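PDB 2WOL: clavulanic acid biosynthesis oligopeptide binding protein 2 from Streptomyces clavuligerus, which probably binds oligopeptides or related solutes on behalf of the clavulanic acid pathway, as a member of the family 5 extracellular solute-binding proteins. Local coordinates for residues 323-328 / 411-416; 329-334 / 524-529; 393-398 / 418-423; 305-310 / 448-453. One frame throughout, in Å; residues are numbered along the deposited sequence. Where two conformers were deposited one is given.

Contact 1. Residues 323-328 / 411-416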
loop_
_atom_site.group_PDB
_atom_site.type_symbol
_atom_site.label_atom_id
_atom_site.label_comp_id
_atom_site.label_asym_id
_atom_site.label_seq_id
_atom_site.Cartn_x
_atom_site.Cartn_y
_atom_site.Cartn_z
ATOM N N ARG A 323 -28.046 3.708 -1.959
ATOM C CA ARG A 323 -28.430 2.932 -0.777
ATOM C C ARG A 323 -29.141 1.634 -1.146
ATOM O O ARG A 323 -28.943 0.612 -0.488
ATOM C CB ARG A 323 -29.274 3.776 0.185
ATOM C CG ARG A 323 -28.462 4.891 0.829
ATOM C CD ARG A 323 -29.281 5.760 1.757
ATOM N NE ARG A 323 -28.425 6.774 2.367
ATOM C CZ ARG A 323 -28.859 7.900 2.927
ATOM N NH1 ARG A 323 -30.158 8.183 2.985
ATOM N NH2 ARG A 323 -27.981 8.752 3.437
ATOM N N ALA A 324 -29.959 1.671 -2.197
ATOM C CA ALA A 324 -30.604 0.462 -2.698
ATOM C C ALA A 324 -29.560 -0.596 -3.030
ATOM O O ALA A 324 -29.705 -1.756 -2.657
ATOM C CB ALA A 324 -31.454 0.772 -3.918
ATOM N N VAL A 325 -28.497 -0.179 -3.710
ATOM C CA VAL A 325 -27.413 -1.085 -4.071
ATOM C C VAL A 325 -26.741 -1.672 -2.821
ATOM O O VAL A 325 -26.474 -2.876 -2.764
ATOM C CB VAL A 325 -26.377 -0.392 -4.984
ATOM C CG1 VAL A 325 -25.145 -1.274 -5.190
ATOM C CG2 VAL A 325 -27.016 -0.037 -6.323
ATOM N N GLN A 326 -26.498 -0.831 -1.817
ATOM C CA GLN A 326 -25.877 -1.300 -0.578
ATOM C C GLN A 326 -26.753 -2.357 0.104
ATOM O O GLN A 326 -26.259 -3.410 0.491
ATOM C CB GLN A 326 -25.599 -0.139 0.376
ATOM C CG GLN A 326 -24.793 1.019 -0.231
ATOM C CD GLN A 326 -23.357 1.116 0.263
ATOM O OE1 GLN A 326 -22.912 0.350 1.125
ATOM N NE2 GLN A 326 -22.631 2.093 -0.264
ATOM N N TYR A 327 -28.051 -2.085 0.228
ATOM C CA TYR A 327 -28.970 -3.028 0.871
ATOM C C TYR A 327 -29.112 -4.344 0.112
ATOM O O TYR A 327 -29.286 -5.397 0.728
ATOM C CB TYR A 327 -30.358 -2.408 1.038
ATOM C CG TYR A 327 -30.493 -1.433 2.183
ATOM C CD1 TYR A 327 -30.861 -0.109 1.951
ATOM C CD2 TYR A 327 -30.280 -1.838 3.500
ATOM C CE1 TYR A 327 -31.000 0.793 2.991
ATOM C CE2 TYR A 327 -30.416 -0.940 4.555
ATOM C CZ TYR A 327 -30.780 0.376 4.295
ATOM O OH TYR A 327 -30.920 1.278 5.330
ATOM N N ALA A 328 -29.057 -4.280 -1.220
ATOM C CA ALA A 328 -29.273 -5.460 -2.065
ATOM C C ALA A 328 -28.006 -6.271 -2.339
ATOM O O ALA A 328 -28.041 -7.258 -3.069
ATOM C CB ALA A 328 -29.951 -5.065 -3.376
ATOM N N GLU A 411 -25.794 -10.471 -10.064
ATOM C CA GLU A 411 -26.723 -11.435 -9.483
ATOM C C GLU A 411 -27.465 -10.866 -8.264
ATOM O O GLU A 411 -28.681 -11.043 -8.132
ATOM C CB GLU A 411 -25.977 -12.722 -9.115
ATOM C CG GLU A 411 -26.873 -13.866 -8.665
ATOM C CD GLU A 411 -26.112 -15.169 -8.439
ATOM O OE1 GLU A 411 -25.022 -15.356 -9.026
ATOM O OE2 GLU A 411 -26.611 -16.010 -7.668
ATOM N N SER A 412 -26.730 -10.179 -7.389
ATOM C CA SER A 412 -27.308 -9.567 -6.190
ATOM C C SER A 412 -28.397 -8.572 -6.558
ATOM O O SER A 412 -29.506 -8.633 -6.042
ATOM C CB SER A 412 -26.234 -8.831 -5.377
ATOM O OG SER A 412 -25.251 -9.710 -4.857
ATOM N N LEU A 413 -28.061 -7.659 -7.465
ATOM C CA LEU A 413 -28.920 -6.522 -7.767
ATOM C C LEU A 413 -30.107 -6.873 -8.655
ATOM O O LEU A 413 -31.127 -6.188 -8.627
ATOM C CB LEU A 413 -28.096 -5.386 -8.384
ATOM C CG LEU A 413 -26.918 -4.849 -7.559
ATOM C CD1 LEU A 413 -26.357 -3.583 -8.183
ATOM C CD2 LEU A 413 -27.304 -4.602 -6.105
ATOM N N ALA A 414 -29.976 -7.945 -9.436
ATOM C CA ALA A 414 -31.074 -8.410 -10.294
ATOM C C ALA A 414 -32.323 -8.746 -9.478
ATOM O O ALA A 414 -33.443 -8.660 -9.981
ATOM C CB ALA A 414 -30.639 -9.610 -11.119
ATOM N N ARG A 415 -32.122 -9.104 -8.212
ATOM C CA ARG A 415 -33.214 -9.479 -7.311
ATOM C C ARG A 415 -34.203 -8.343 -7.028
ATOM O O ARG A 415 -35.338 -8.602 -6.618
ATOM C CB ARG A 415 -32.653 -10.023 -5.996
ATOM C CG ARG A 415 -31.795 -11.269 -6.162
ATOM C CD ARG A 415 -31.209 -11.733 -4.837
ATOM N NE ARG A 415 -30.350 -10.713 -4.235
ATOM C CZ ARG A 415 -29.901 -10.743 -2.984
ATOM N NH1 ARG A 415 -30.225 -11.746 -2.172
ATOM N NH2 ARG A 415 -29.127 -9.760 -2.539
ATOM N N VAL A 416 -33.772 -7.100 -7.237
ATOM C CA VAL A 416 -34.635 -5.929 -7.042
ATOM C C VAL A 416 -34.816 -5.130 -8.343
ATOM O O VAL A 416 -35.176 -3.951 -8.325
ATOM C CB VAL A 416 -34.138 -5.022 -5.878
ATOM C CG1 VAL A 416 -34.209 -5.770 -4.551
ATOM C CG2 VAL A 416 -32.721 -4.508 -6.137
#

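Contact 2. Residues 329-334 / 524-529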
loop_
_atom_site.group_PDB
_atom_site.type_symbol
_atom_site.label_atom_id
_atom_site.label_comp_id
_atom_site.label_asym_id
_atom_site.label_seq_id
_atom_site.Cartn_x
_atom_site.Cartn_y
_atom_site.Cartn_z
ATOM N N ALA A 329 -26.893 -5.856 -1.745
ATOM C CA ALA A 329 -25.639 -6.587 -1.879
ATOM C C ALA A 329 -25.710 -7.888 -1.089
ATOM O O ALA A 329 -25.985 -7.883 0.111
ATOM C CB ALA A 329 -24.469 -5.729 -1.393
ATOM N N ASP A 330 -25.489 -9.007 -1.774
ATOM C CA ASP A 330 -25.378 -10.294 -1.098
ATOM C C ASP A 330 -23.923 -10.449 -0.678
ATOM O O ASP A 330 -23.085 -10.875 -1.469
ATOM C CB ASP A 330 -25.821 -11.432 -2.026
ATOM C CG ASP A 330 -25.802 -12.799 -1.347
ATOM O OD1 ASP A 330 -25.080 -12.976 -0.346
ATOM O OD2 ASP A 330 -26.515 -13.703 -1.832
ATOM N N LYS A 331 -23.632 -10.083 0.569
ATOM C CA LYS A 331 -22.250 -10.025 1.057
ATOM C C LYS A 331 -21.580 -11.396 1.082
ATOM O O LYS A 331 -20.363 -11.504 0.925
ATOM C CB LYS A 331 -22.189 -9.390 2.451
ATOM C CG LYS A 331 -22.748 -7.955 2.576
ATOM C CD LYS A 331 -22.027 -6.912 1.704
ATOM C CE LYS A 331 -20.548 -6.752 2.055
ATOM N NZ LYS A 331 -20.302 -6.184 3.417
ATOM N N ILE A 332 -22.386 -12.433 1.288
ATOM C CA ILE A 332 -21.899 -13.811 1.311
ATOM C C ILE A 332 -21.494 -14.243 -0.096
ATOM O O ILE A 332 -20.387 -14.756 -0.300
ATOM C CB ILE A 332 -22.959 -14.776 1.909
ATOM C CG1 ILE A 332 -23.348 -14.350 3.337
ATOM C CG2 ILE A 332 -22.474 -16.231 1.863
ATOM C CD1 ILE A 332 -22.179 -14.263 4.332
ATOM N N LEU A 333 -22.379 -14.004 -1.064
ATOM C CA LEU A 333 -22.104 -14.294 -2.475
ATOM C C LEU A 333 -20.885 -13.517 -2.973
ATOM O O LEU A 333 -20.048 -14.051 -3.710
ATOM C CB LEU A 333 -23.327 -13.950 -3.336
ATOM C CG LEU A 333 -23.323 -14.317 -4.824
ATOM C CD1 LEU A 333 -23.450 -15.830 -5.005
ATOM C CD2 LEU A 333 -24.432 -13.583 -5.576
ATOM N N LEU A 334 -20.789 -12.256 -2.560
ATOM C CA LEU A 334 -19.693 -11.386 -2.972
ATOM C C LEU A 334 -18.363 -11.850 -2.384
ATOM O O LEU A 334 -17.334 -11.817 -3.062
ATOM C CB LEU A 334 -19.992 -9.927 -2.613
ATOM C CG LEU A 334 -21.052 -9.277 -3.513
ATOM C CD1 LEU A 334 -21.775 -8.144 -2.803
ATOM C CD2 LEU A 334 -20.423 -8.788 -4.807
ATOM N N LEU A 524 -19.272 0.893 -1.416
ATOM C CA LEU A 524 -19.808 -0.339 -0.847
ATOM C C LEU A 524 -18.645 -1.249 -0.454
ATOM O O LEU A 524 -18.013 -1.862 -1.320
ATOM C CB LEU A 524 -20.728 -1.043 -1.853
ATOM C CG LEU A 524 -21.161 -2.493 -1.591
ATOM C CD1 LEU A 524 -21.881 -2.660 -0.247
ATOM C CD2 LEU A 524 -22.043 -2.988 -2.726
ATOM N N PRO A 525 -18.352 -1.333 0.856
ATOM C CA PRO A 525 -17.270 -2.184 1.342
ATOM C C PRO A 525 -17.659 -3.646 1.204
ATOM O O PRO A 525 -18.799 -4.009 1.500
ATOM C CB PRO A 525 -17.148 -1.815 2.828
ATOM C CG PRO A 525 -18.093 -0.702 3.076
ATOM C CD PRO A 525 -19.054 -0.639 1.948
ATOM N N LEU A 526 -16.722 -4.472 0.750
ATOM C CA LEU A 526 -16.975 -5.909 0.625
ATOM C C LEU A 526 -16.188 -6.702 1.660
ATOM O O LEU A 526 -16.764 -7.234 2.613
ATOM C CB LEU A 526 -16.679 -6.404 -0.796
ATOM C CG LEU A 526 -17.462 -5.726 -1.928
ATOM C CD1 LEU A 526 -17.051 -6.293 -3.275
ATOM C CD2 LEU A 526 -18.963 -5.875 -1.725
ATOM N N VAL A 527 -14.875 -6.774 1.470
ATOM C CA VAL A 527 -14.003 -7.474 2.412
ATOM C C VAL A 527 -12.692 -6.736 2.600
ATOM O O VAL A 527 -12.254 -6.008 1.707
ATOM C CB VAL A 527 -13.685 -8.939 1.961
ATOM C CG1 VAL A 527 -14.952 -9.795 1.903
ATOM C CG2 VAL A 527 -12.938 -8.971 0.622
ATOM N N HIS A 528 -12.088 -6.916 3.771
ATOM C CA HIS A 528 -10.675 -6.614 3.946
ATOM C C HIS A 528 -9.907 -7.865 3.545
ATOM O O HIS A 528 -10.138 -8.961 4.084
ATOM C CB HIS A 528 -10.354 -6.215 5.382
ATOM C CG HIS A 528 -10.905 -4.882 5.774
ATOM N ND1 HIS A 528 -10.581 -3.715 5.114
ATOM C CD2 HIS A 528 -11.751 -4.528 6.770
ATOM C CE1 HIS A 528 -11.211 -2.702 5.681
ATOM N NE2 HIS A 528 -11.922 -3.168 6.692
ATOM N N ASP A 529 -9.009 -7.697 2.582
ATOM C CA ASP A 529 -8.299 -8.818 1.977
ATOM C C ASP A 529 -7.372 -9.527 2.962
ATOM O O ASP A 529 -6.825 -8.916 3.888
ATOM C CB ASP A 529 -7.564 -8.393 0.701
ATOM C CG ASP A 529 -8.506 -8.233 -0.488
ATOM O OD1 ASP A 529 -9.365 -9.120 -0.702
ATOM O OD2 ASP A 529 -8.387 -7.223 -1.210
HETATM O O HOH W 1 -18.590 -9.174 0.644
HETATM O O HOH W 2 -21.050 -3.570 3.599
#

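Contact 3. Residues 393-398 / 418-423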
loop_
_atom_site.group_PDB
_atom_site.type_symbol
_atom_site.label_atom_id
_atom_site.label_comp_id
_atom_site.label_asym_id
_atom_site.label_seq_id
_atom_site.Cartn_x
_atom_site.Cartn_y
_atom_site.Cartn_z
ATOM N N ALA A 393 -27.994 -0.409 -15.721
ATOM C CA ALA A 393 -26.704 0.242 -15.510
ATOM C C ALA A 393 -25.549 -0.660 -15.932
ATOM O O ALA A 393 -25.758 -1.815 -16.312
ATOM C CB ALA A 393 -26.550 0.684 -14.049
ATOM N N VAL A 394 -24.338 -0.112 -15.869
ATOM C CA VAL A 394 -23.122 -0.823 -16.250
ATOM C C VAL A 394 -22.121 -0.810 -15.099
ATOM O O VAL A 394 -21.871 0.235 -14.489
ATOM C CB VAL A 394 -22.461 -0.198 -17.518
ATOM C CG1 VAL A 394 -21.214 -0.971 -17.925
ATOM C CG2 VAL A 394 -23.450 -0.155 -18.678
ATOM N N ILE A 395 -21.554 -1.981 -14.817
ATOM C CA ILE A 395 -20.474 -2.112 -13.845
ATOM C C ILE A 395 -19.139 -2.323 -14.563
ATOM O O ILE A 395 -19.023 -3.188 -15.436
ATOM C CB ILE A 395 -20.757 -3.234 -12.792
ATOM C CG1 ILE A 395 -19.642 -3.277 -11.733
ATOM C CG2 ILE A 395 -20.999 -4.606 -13.464
ATOM C CD1 ILE A 395 -20.027 -4.021 -10.457
ATOM N N GLY A 396 -18.146 -1.514 -14.201
ATOM C CA GLY A 396 -16.801 -1.631 -14.759
ATOM C C GLY A 396 -15.928 -2.542 -13.918
ATOM O O GLY A 396 -15.994 -2.514 -12.687
ATOM N N THR A 397 -15.102 -3.349 -14.582
ATOM C CA THR A 397 -14.260 -4.320 -13.889
ATOM C C THR A 397 -13.054 -4.746 -14.734
ATOM O O THR A 397 -12.909 -4.313 -15.878
ATOM C CB THR A 397 -15.084 -5.561 -13.456
ATOM O OG1 THR A 397 -14.313 -6.362 -12.557
ATOM C CG2 THR A 397 -15.499 -6.402 -14.659
ATOM N N GLN A 398 -12.191 -5.570 -14.139
ATOM C CA GLN A 398 -11.089 -6.248 -14.831
ATOM C C GLN A 398 -11.502 -7.682 -15.116
ATOM O O GLN A 398 -12.387 -8.218 -14.448
ATOM C CB GLN A 398 -9.856 -6.343 -13.925
ATOM C CG GLN A 398 -9.144 -5.062 -13.563
ATOM C CD GLN A 398 -7.937 -5.314 -12.663
ATOM O OE1 GLN A 398 -7.835 -6.360 -12.014
ATOM N NE2 GLN A 398 -7.016 -4.360 -12.626
ATOM N N ILE A 418 -32.578 -4.243 -10.616
ATOM C CA ILE A 418 -31.432 -3.493 -11.115
ATOM C C ILE A 418 -30.674 -4.410 -12.065
ATOM O O ILE A 418 -30.037 -5.377 -11.636
ATOM C CB ILE A 418 -30.527 -2.963 -9.977
ATOM C CG1 ILE A 418 -31.339 -2.062 -9.036
ATOM C CG2 ILE A 418 -29.338 -2.203 -10.561
ATOM C CD1 ILE A 418 -30.639 -1.698 -7.726
ATOM N N GLU A 419 -30.776 -4.103 -13.357
ATOM C CA GLU A 419 -30.233 -4.947 -14.418
ATOM C C GLU A 419 -28.894 -4.396 -14.876
ATOM O O GLU A 419 -28.830 -3.359 -15.542
ATOM C CB GLU A 419 -31.193 -5.007 -15.610
ATOM C CG GLU A 419 -32.588 -5.524 -15.293
ATOM C CD GLU A 419 -33.532 -5.395 -16.479
ATOM O OE1 GLU A 419 -33.052 -5.418 -17.635
ATOM O OE2 GLU A 419 -34.755 -5.268 -16.252
ATOM N N LEU A 420 -27.825 -5.095 -14.516
ATOM C CA LEU A 420 -26.485 -4.655 -14.863
ATOM C C LEU A 420 -25.890 -5.465 -15.994
ATOM O O LEU A 420 -26.104 -6.674 -16.092
ATOM C CB LEU A 420 -25.549 -4.755 -13.657
ATOM C CG LEU A 420 -25.870 -4.003 -12.369
ATOM C CD1 LEU A 420 -24.702 -4.163 -11.411
ATOM C CD2 LEU A 420 -26.145 -2.536 -12.635
ATOM N N THR A 421 -25.140 -4.779 -16.848
ATOM C CA THR A 421 -24.235 -5.445 -17.767
ATOM C C THR A 421 -22.813 -5.087 -17.350
ATOM O O THR A 421 -22.590 -4.104 -16.634
ATOM C CB THR A 421 -24.506 -5.062 -19.230
ATOM O OG1 THR A 421 -24.477 -3.639 -19.364
ATOM C CG2 THR A 421 -25.875 -5.576 -19.672
ATOM N N VAL A 422 -21.857 -5.895 -17.791
ATOM C CA VAL A 422 -20.482 -5.798 -17.328
ATOM C C VAL A 422 -19.584 -5.261 -18.442
ATOM O O VAL A 422 -19.611 -5.764 -19.571
ATOM C CB VAL A 422 -19.966 -7.178 -16.847
ATOM C CG1 VAL A 422 -18.553 -7.069 -16.322
ATOM C CG2 VAL A 422 -20.888 -7.764 -15.777
ATOM N N LYS A 423 -18.807 -4.232 -18.118
ATOM C CA LYS A 423 -17.810 -3.693 -19.040
ATOM C C LYS A 423 -16.418 -3.991 -18.500
ATOM O O LYS A 423 -16.025 -3.473 -17.453
ATOM C CB LYS A 423 -18.007 -2.184 -19.248
ATOM C CG LYS A 423 -16.912 -1.487 -20.068
ATOM C CD LYS A 423 -16.882 -1.959 -21.516
ATOM C CE LYS A 423 -15.698 -1.362 -22.261
ATOM N NZ LYS A 423 -15.694 -1.771 -23.697
HETATM O O HOH W 3 -27.108 -2.426 -19.071
#

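Contact 4. Residues 305-310 / 448-453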
loop_
_atom_site.group_PDB
_atom_site.type_symbol
_atom_site.label_atom_id
_atom_site.label_comp_id
_atom_site.label_asym_id
_atom_site.label_seq_id
_atom_site.Cartn_x
_atom_site.Cartn_y
_atom_site.Cartn_z
ATOM N N HIS A 305 -11.364 -4.419 -0.537
ATOM C CA HIS A 305 -12.065 -4.680 -1.779
ATOM C C HIS A 305 -13.428 -4.008 -1.672
ATOM O O HIS A 305 -14.154 -4.210 -0.696
ATOM C CB HIS A 305 -12.216 -6.190 -1.985
ATOM C CG HIS A 305 -12.615 -6.580 -3.374
ATOM N ND1 HIS A 305 -11.854 -6.270 -4.483
ATOM C CD2 HIS A 305 -13.680 -7.278 -3.833
ATOM C CE1 HIS A 305 -12.442 -6.748 -5.564
ATOM N NE2 HIS A 305 -13.554 -7.360 -5.198
ATOM N N PHE A 306 -13.770 -3.195 -2.669
ATOM C CA PHE A 306 -15.017 -2.444 -2.621
ATOM C C PHE A 306 -15.604 -2.168 -3.998
ATOM O O PHE A 306 -14.955 -2.383 -5.020
ATOM C CB PHE A 306 -14.853 -1.133 -1.820
ATOM C CG PHE A 306 -13.913 -0.128 -2.444
ATOM C CD1 PHE A 306 -14.411 0.916 -3.221
ATOM C CD2 PHE A 306 -12.539 -0.203 -2.224
ATOM C CE1 PHE A 306 -13.556 1.861 -3.782
ATOM C CE2 PHE A 306 -11.675 0.738 -2.781
ATOM C CZ PHE A 306 -12.187 1.770 -3.566
ATOM N N VAL A 307 -16.854 -1.713 -4.001
ATOM C CA VAL A 307 -17.511 -1.234 -5.208
ATOM C C VAL A 307 -17.780 0.259 -5.029
ATOM O O VAL A 307 -18.329 0.685 -4.004
ATOM C CB VAL A 307 -18.831 -1.999 -5.484
ATOM C CG1 VAL A 307 -19.589 -1.382 -6.661
ATOM C CG2 VAL A 307 -18.549 -3.479 -5.743
ATOM N N ALA A 308 -17.369 1.046 -6.017
ATOM C CA ALA A 308 -17.615 2.481 -6.011
ATOM C C ALA A 308 -18.792 2.811 -6.913
ATOM O O ALA A 308 -18.946 2.216 -7.974
ATOM C CB ALA A 308 -16.371 3.232 -6.469
ATOM N N MET A 309 -19.619 3.755 -6.472
ATOM C CA MET A 309 -20.724 4.268 -7.278
ATOM C C MET A 309 -20.509 5.744 -7.606
ATOM O O MET A 309 -20.112 6.530 -6.745
ATOM C CB MET A 309 -22.058 4.038 -6.577
ATOM C CG MET A 309 -22.544 2.606 -6.711
ATOM S SD MET A 309 -24.021 2.253 -5.752
ATOM C CE MET A 309 -23.329 1.959 -4.126
ATOM N N GLN A 310 -20.772 6.096 -8.863
ATOM C CA GLN A 310 -20.369 7.383 -9.429
ATOM C C GLN A 310 -21.559 8.320 -9.634
ATOM O O GLN A 310 -22.334 8.118 -10.565
ATOM C CB GLN A 310 -19.662 7.152 -10.771
ATOM C CG GLN A 310 -18.226 6.630 -10.682
ATOM C CD GLN A 310 -18.096 5.376 -9.844
ATOM O OE1 GLN A 310 -17.633 5.434 -8.708
ATOM N NE2 GLN A 310 -18.533 4.244 -10.387
ATOM N N LEU A 448 -21.075 1.820 -11.606
ATOM C CA LEU A 448 -20.405 1.055 -10.555
ATOM C C LEU A 448 -19.036 0.599 -11.041
ATOM O O LEU A 448 -18.851 0.344 -12.234
ATOM C CB LEU A 448 -21.228 -0.173 -10.144
ATOM C CG LEU A 448 -22.722 -0.005 -9.856
ATOM C CD1 LEU A 448 -23.529 -0.445 -11.073
ATOM C CD2 LEU A 448 -23.143 -0.802 -8.637
ATOM N N LEU A 449 -18.091 0.491 -10.109
ATOM C CA LEU A 449 -16.723 0.061 -10.408
ATOM C C LEU A 449 -16.228 -0.883 -9.328
ATOM O O LEU A 449 -16.381 -0.597 -8.135
ATOM C CB LEU A 449 -15.782 1.269 -10.486
ATOM C CG LEU A 449 -15.969 2.234 -11.661
ATOM C CD1 LEU A 449 -15.239 3.545 -11.404
ATOM C CD2 LEU A 449 -15.474 1.578 -12.955
ATOM N N VAL A 450 -15.633 -2.000 -9.744
ATOM C CA VAL A 450 -15.016 -2.940 -8.810
ATOM C C VAL A 450 -13.537 -2.618 -8.690
ATOM O O VAL A 450 -12.837 -2.492 -9.696
ATOM C CB VAL A 450 -15.162 -4.410 -9.282
ATOM C CG1 VAL A 450 -14.470 -5.374 -8.303
ATOM C CG2 VAL A 450 -16.624 -4.781 -9.443
ATOM N N THR A 451 -13.049 -2.487 -7.461
ATOM C CA THR A 451 -11.622 -2.280 -7.269
ATOM C C THR A 451 -11.128 -2.768 -5.912
ATOM O O THR A 451 -11.916 -3.202 -5.075
ATOM C CB THR A 451 -11.211 -0.803 -7.532
ATOM O OG1 THR A 451 -9.795 -0.734 -7.742
ATOM C CG2 THR A 451 -11.612 0.110 -6.383
ATOM N N ASP A 452 -9.815 -2.725 -5.726
ATOM C CA ASP A 452 -9.218 -2.929 -4.416
ATOM C C ASP A 452 -8.212 -1.816 -4.168
ATOM O O ASP A 452 -7.741 -1.183 -5.115
ATOM C CB ASP A 452 -8.605 -4.330 -4.272
ATOM C CG ASP A 452 -7.352 -4.534 -5.110
ATOM O OD1 ASP A 452 -7.184 -3.881 -6.162
ATOM O OD2 ASP A 452 -6.529 -5.385 -4.711
ATOM N N TRP A 453 -7.911 -1.566 -2.898
ATOM C CA TRP A 453 -7.105 -0.421 -2.503
ATOM C C TRP A 453 -6.316 -0.741 -1.245
ATOM O O TRP A 453 -6.845 -1.343 -0.312
ATOM C CB TRP A 453 -8.008 0.789 -2.247
ATOM C CG TRP A 453 -7.357 1.887 -1.454
ATOM C CD1 TRP A 453 -7.593 2.197 -0.143
ATOM C CD2 TRP A 453 -6.365 2.815 -1.914
ATOM N NE1 TRP A 453 -6.811 3.258 0.240
ATOM C CE2 TRP A 453 -6.050 3.660 -0.826
ATOM C CE3 TRP A 453 -5.713 3.014 -3.138
ATOM C CZ2 TRP A 453 -5.110 4.690 -0.925
ATOM C CZ3 TRP A 453 -4.787 4.047 -3.237
ATOM C CH2 TRP A 453 -4.491 4.866 -2.134
#

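Contact 1. Residues 323-328 / 411-416
S412 meets A328 through its methylene: CB rests 3.3 Å from the carbonyl O of A328. A small residue suits this point, where the backbones come close. Its hydroxyl is engaged with A408 O in its own helix and with the backbone N of D330. L413 follows and supplies the apolar bulk through both methyls. CD2 lies 3.8 Å from A328 CB, while CD1 touches V325 CG1 at 4.0 Å. R415 then folds back: chi3 of -61° bends the chain, and NE lies 2.9 Å from S412 O, in a nearly straight bond (173°). NH2 of the same group reaches A328 O at 2.8 Å, from above the carbonyl plane. Both oxygens lie at the edge of the guanidinium, close to its plane, so the two bonds fix its rotation; NH2 also serves R372 O. An arginine is apt here, because one flat group ties the ends of two chain segments together. V416 closes the contact with CG2, 4.0 Å from A328 CB. Around the pair, V325 packs on M309 of strand 303-309, Q326 reaches strand 523-534, and R415 touches L375 of helix 375-384.

Contact 2. Residues 329-334 / 524-529
All four torsions of K331 turn the same way, from -59° at chi1 to -66° at chi4, and curl its chain until CE and NZ both lie 3.3 Å from the carbonyl O of P525. The NZ bond to P525 O is weak; a water bound 2.7 Å from NZ also sits beside that oxygen, and T348 O is the stronger protein partner. Lysine suits this buried place because its methylenes can lie against apolar neighbours while the amino group meets backbone carbonyls, which probably helps to stabilise its charge. A second water bridges the backbones, 2.9 Å from K331 O and more weakly held by L526 O. The rest is apolar. L334 CD1 meets L526 CD2 at 3.8 Å, the two leucines crossing at about a right angle, and A329 CB lies 3.9 Å from L524 CD2. D330 fixes the start of the helix as its N-cap: OD1 takes L333 N at 3.0 Å (176°), from above the carboxylate plane, while OD2 forms a salt bridge with R372. On the strand, L526 and V527 both face H305 in a classic beta bulge. L334 also packs on A408 and V409 of helix 401-414, L526 on V405 of that helix, and strand 523-534 runs antiparallel beside strand 303-309.

Contact 3. Residues 393-398 / 418-423
A393 and I395 of one strand and L420 and V422 of the other form the tight face of this parallel pair, which belongs to a beta-alpha-beta unit. A393 CB comes to 3.5 Å from L420 CD2, a close fit that the small methyl permits. I395 and V422 lie side by side, pointing the same way, their CG2 methyls 3.9 Å apart. Farther on, with T397 OG1 anti to the backbone N (chi1 -168°), CG2 sits between backbone N and carbonyl carbon and meets V422 CG1 at 3.5 Å. Beta-branched I395, V422 and T397 suit extended backbone. The other face, with V394, T421 and K423, is the more solvent-exposed side. T421 OG1 shares a water with A393 O, and K423 uses only its root, CB lying 3.7 Å from V394 CG1, while the amino end leads away. E419, exposed, bonds R392 through a salt bridge. Between the faces runs a ladder of five backbone bonds, from A393 N to E419 O up to T397 N to K423 O; the K423 N to I395 O bond is 2.9 Å long and nearly straight (174°). The two segments run at 38° to each other, the twist of the sheet. Helix 401-414 connects them and covers the tight face, with L413 on L420 and F402 on T397, and strand 448-453 pairs with G396 along the other edge of strand 391-398.

Contact 4. Residues 305-310 / 448-453
An antiparallel ladder within the mixed sheet of an alpha/beta lobe joins F306 and A308 to T451 and L449. F306 and T451 exchange two bonds, F306 N to T451 O at 3.0 Å and T451 N to F306 O, both almost straight; A308 and L449 also exchange two, less straight ones. The non-hydrogen-bonded pairs are H305 with D452, V307 with V450 and M309 with L448. On the face of F306, chi1 of 65° puts CG between the backbone N and the carbonyl carbon, and the ring lies alongside T451, whose CG2 methyl makes a CH-pi contact 3.7 Å from the ring centroid, shifted toward the rim at CZ. W453 CB meets the same ring at its edge, in plane, 3.7 Å from CE2. The W453 indole also packs on W480 and F463, and a glycerol, probably from the crystallisation liquor, lies beside it. Toward the M309 end of the opposite face the contacts are aliphatic: M309 CG lies 4.0 Å from L448 CD2, and V307 CG1 the same distance from L448 CB. Past the strand, Q310 crosses L449, and its amide serves carbonyls: NE2 binds L446 O and meets A308 O, 3.2 Å away, from above the carbonyl plane, while L449 N reaches that oxygen in the plane.

Overall arrangement
Contacts 1, 2 and 4 are buried, and contact 3 is only partly so, one of its faces carrying exposed T421. Contacts 3 and 4 are strand pairings in one sheet, parallel in the first and antiparallel in the second. Contact 2 attaches a helix to strand 523-534, so its grip comes from leucines, a lysine and waters instead of a ladder. Contact 1 joins two helix ends beside the sheet through an arginine and aliphatic groups. Strand 303-309 lies between strand 523-534 of contact 2 and strand 448-453 of contact 4, while helix 401-414, which supplies part of contact 1, also packs against side chains of the other three.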